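Local coordinates for acyl-CoA Binding Protein (Moniliophthora perniciosa, PDB 3FP5), which probably binds long-chain acyl-CoA esters and so would serve fatty acid metabolism as a carrier, at residues A[33-38]-A[79-84]. Sequence-based numbering, arbitrary orientation.
Sequences YFYKYF and KYVEKL
The carbonyl oxygen of Lys79 is gripped twice: it accepts hydrogen bonds from the backbone N-H of Lys83 within its own helix and from water 1, whose oxygen lies 2.8 Å from Lys79 O. The same water is hydrogen-bonded to Tyr33 OH, linking the two helices, while the Tyr33 ring turns its edge to that carbonyl, with CE2 3.6 Å from Lys79 O. Over the centre of one Tyr33 face lies Lys83 CE, 3.6 Å from the ring centroid, and NZ sits over the same face in a cation-pi contact. Lysine suits this place because its chain, bent at chi2 (57°) and chi3, brings its apolar CE over the ring and still delivers the ammonium to a salt bridge with Glu86. Tyr37 CE2 lies over the opposite face of Tyr33, shifted toward its rim, and the Tyr37 ring is itself covered over its centre by Lys79 CB. Were Tyr33 an alanine, the Lys83 methylenes would probably lose their aromatic platform and water 1 its hydroxyl partner. These contacts join helices 28-42 and 73-91 of the helical acyl-CoA binding protein fold; the 33-38 and 79-84 segments run nearly antiparallel, their N-to-C directions 157° apart and their axes 9.4 Å apart at closest approach. Deeper in, purely apolar Phe34 fits the buried seam: CD1 points at the centre of the Tyr80 face in an edge-to-face pair, 3.6 Å from Tyr80 CE1, and CZ reaches Leu84 CB. Lys83 CG rests over a Phe34 face. The Tyr80 ring reaches Phe34 because its chi1 (-171°) swings CG away from the backbone N and beside the carbonyl carbon; its CE1 also touches Phe38 CB. In this crystal the Tyr80 hydroxyl is hydrogen-bonded to a bound MES molecule, probably from the crystallisation liquor, while Phe8, Ala11, Val12 and Val15 of helix 5-17 pack against its side chain.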
loop_
_atom_site.group_PDB
_atom_site.type_symbol
_atom_site.label_atom_id
_atom_site.label_comp_id
_atom_site.label_asym_id
_atom_site.label_seq_id
_atom_site.Cartn_x
_atom_site.Cartn_y
_atom_site.Cartn_z
ATOM N N TYR A 33 5.593 2.570 1.373
ATOM C CA TYR A 33 5.507 1.181 0.930
ATOM C C TYR A 33 4.170 0.939 0.228
ATOM O O TYR A 33 4.106 0.345 -0.855
ATOM C CB TYR A 33 5.679 0.260 2.140
ATOM C CG TYR A 33 5.829 -1.208 1.830
ATOM C CD1 TYR A 33 7.073 -1.842 1.912
ATOM C CD2 TYR A 33 4.721 -1.974 1.480
ATOM C CE1 TYR A 33 7.199 -3.204 1.653
ATOM C CE2 TYR A 33 4.841 -3.324 1.213
ATOM C CZ TYR A 33 6.079 -3.936 1.299
ATOM O OH TYR A 33 6.177 -5.293 1.035
ATOM N N PHE A 34 3.089 1.406 0.848
ATOM C CA PHE A 34 1.780 1.335 0.211
ATOM C C PHE A 34 1.775 2.089 -1.118
ATOM O O PHE A 34 1.211 1.614 -2.105
ATOM C CB PHE A 34 0.695 1.924 1.118
ATOM C CG PHE A 34 0.245 1.001 2.229
ATOM C CD1 PHE A 34 -0.138 -0.309 1.961
ATOM C CD2 PHE A 34 0.160 1.469 3.535
ATOM C CE1 PHE A 34 -0.571 -1.147 2.996
ATOM C CE2 PHE A 34 -0.279 0.641 4.571
ATOM C CZ PHE A 34 -0.640 -0.667 4.294
ATOM N N TYR A 35 2.397 3.267 -1.140
ATOM C CA TYR A 35 2.405 4.090 -2.348
ATOM C C TYR A 35 3.059 3.346 -3.503
ATOM O O TYR A 35 2.496 3.262 -4.604
ATOM C CB TYR A 35 3.146 5.419 -2.138
ATOM C CG TYR A 35 3.179 6.255 -3.405
ATOM C CD1 TYR A 35 2.075 7.000 -3.788
ATOM C CD2 TYR A 35 4.293 6.252 -4.248
ATOM C CE1 TYR A 35 2.083 7.751 -4.954
ATOM C CE2 TYR A 35 4.312 6.999 -5.415
ATOM C CZ TYR A 35 3.203 7.747 -5.763
ATOM O OH TYR A 35 3.204 8.486 -6.922
ATOM N N LYS A 36 4.247 2.806 -3.249
ATOM C CA LYS A 36 5.036 2.244 -4.334
ATOM C C LYS A 36 4.311 1.039 -4.938
ATOM O O LYS A 36 4.257 0.890 -6.162
ATOM C CB LYS A 36 6.473 1.910 -3.887
ATOM C CG LYS A 36 6.633 0.662 -3.026
ATOM C CD LYS A 36 8.009 0.638 -2.365
ATOM C CE LYS A 36 8.229 -0.648 -1.583
ATOM N NZ LYS A 36 9.451 -0.598 -0.730
ATOM N N TYR A 37 3.704 0.211 -4.090
ATOM C CA TYR A 37 2.986 -0.947 -4.619
ATOM C C TYR A 37 1.617 -0.580 -5.186
ATOM O O TYR A 37 1.122 -1.250 -6.095
ATOM C CB TYR A 37 2.917 -2.096 -3.603
ATOM C CG TYR A 37 4.248 -2.798 -3.485
ATOM C CD1 TYR A 37 4.826 -3.417 -4.595
ATOM C CD2 TYR A 37 4.950 -2.816 -2.280
ATOM C CE1 TYR A 37 6.043 -4.058 -4.500
ATOM C CE2 TYR A 37 6.186 -3.441 -2.185
ATOM C CZ TYR A 37 6.726 -4.061 -3.306
ATOM O OH TYR A 37 7.949 -4.691 -3.236
ATOM N N PHE A 38 1.001 0.482 -4.661
ATOM C CA PHE A 38 -0.222 0.971 -5.272
ATOM C C PHE A 38 0.018 1.384 -6.731
ATOM O O PHE A 38 -0.721 0.977 -7.620
ATOM C CB PHE A 38 -0.838 2.129 -4.490
ATOM C CG PHE A 38 -2.023 2.736 -5.185
ATOM C CD1 PHE A 38 -3.280 2.151 -5.080
ATOM C CD2 PHE A 38 -1.877 3.873 -5.970
ATOM C CE1 PHE A 38 -4.374 2.704 -5.729
ATOM C CE2 PHE A 38 -2.964 4.427 -6.626
ATOM C CZ PHE A 38 -4.214 3.846 -6.511
ATOM N N LYS A 79 2.067 -7.827 -2.012
ATOM C CA LYS A 79 2.852 -7.029 -1.083
ATOM C C LYS A 79 2.006 -5.959 -0.390
ATOM O O LYS A 79 2.168 -5.706 0.805
ATOM C CB LYS A 79 4.029 -6.382 -1.820
ATOM C CG LYS A 79 5.075 -7.391 -2.282
ATOM C CD LYS A 79 5.540 -8.232 -1.107
ATOM C CE LYS A 79 6.674 -9.170 -1.502
ATOM N NZ LYS A 79 7.046 -10.077 -0.377
ATOM N N TYR A 80 1.113 -5.329 -1.146
ATOM C CA TYR A 80 0.254 -4.276 -0.612
ATOM C C TYR A 80 -0.699 -4.866 0.438
ATOM O O TYR A 80 -0.785 -4.380 1.581
ATOM C CB TYR A 80 -0.529 -3.610 -1.755
ATOM C CG TYR A 80 -1.281 -2.361 -1.351
ATOM C CD1 TYR A 80 -0.817 -1.088 -1.693
ATOM C CD2 TYR A 80 -2.463 -2.451 -0.624
ATOM C CE1 TYR A 80 -1.526 0.062 -1.308
ATOM C CE2 TYR A 80 -3.169 -1.317 -0.244
ATOM C CZ TYR A 80 -2.699 -0.068 -0.582
ATOM O OH TYR A 80 -3.427 1.040 -0.182
ATOM N N VAL A 81 -1.407 -5.924 0.051
ATOM C CA VAL A 81 -2.348 -6.573 0.972
ATOM C C VAL A 81 -1.631 -7.075 2.227
ATOM O O VAL A 81 -2.067 -6.832 3.360
ATOM C CB VAL A 81 -3.108 -7.733 0.287
ATOM C CG1 VAL A 81 -3.884 -8.567 1.332
ATOM C CG2 VAL A 81 -4.034 -7.185 -0.798
ATOM N N GLU A 82 -0.518 -7.766 2.029
ATOM C CA GLU A 82 0.233 -8.296 3.155
ATOM C C GLU A 82 0.742 -7.221 4.122
ATOM O O GLU A 82 0.737 -7.432 5.340
ATOM C CB GLU A 82 1.374 -9.180 2.656
ATOM C CG GLU A 82 0.873 -10.522 2.163
ATOM C CD GLU A 82 1.991 -11.390 1.636
ATOM O OE1 GLU A 82 3.134 -10.892 1.527
ATOM O OE2 GLU A 82 1.717 -12.570 1.334
ATOM N N LYS A 83 1.165 -6.070 3.596
ATOM C CA LYS A 83 1.595 -4.978 4.462
ATOM C C LYS A 83 0.434 -4.480 5.326
ATOM O O LYS A 83 0.603 -4.206 6.517
ATOM C CB LYS A 83 2.167 -3.813 3.654
ATOM C CG LYS A 83 2.595 -2.619 4.513
ATOM C CD LYS A 83 3.611 -3.042 5.559
ATOM C CE LYS A 83 4.938 -3.409 4.902
ATOM N NZ LYS A 83 5.967 -3.759 5.911
ATOM N N LEU A 84 -0.744 -4.355 4.727
ATOM C CA LEU A 84 -1.910 -3.926 5.493
ATOM C C LEU A 84 -2.250 -4.973 6.559
ATOM O O LEU A 84 -2.537 -4.633 7.718
ATOM C CB LEU A 84 -3.109 -3.692 4.568
ATOM C CG LEU A 84 -4.404 -3.322 5.296
ATOM C CD1 LEU A 84 -4.203 -2.060 6.165
ATOM C CD2 LEU A 84 -5.533 -3.122 4.298
HETATM O O HOH W 1 4.226 -6.689 2.446
#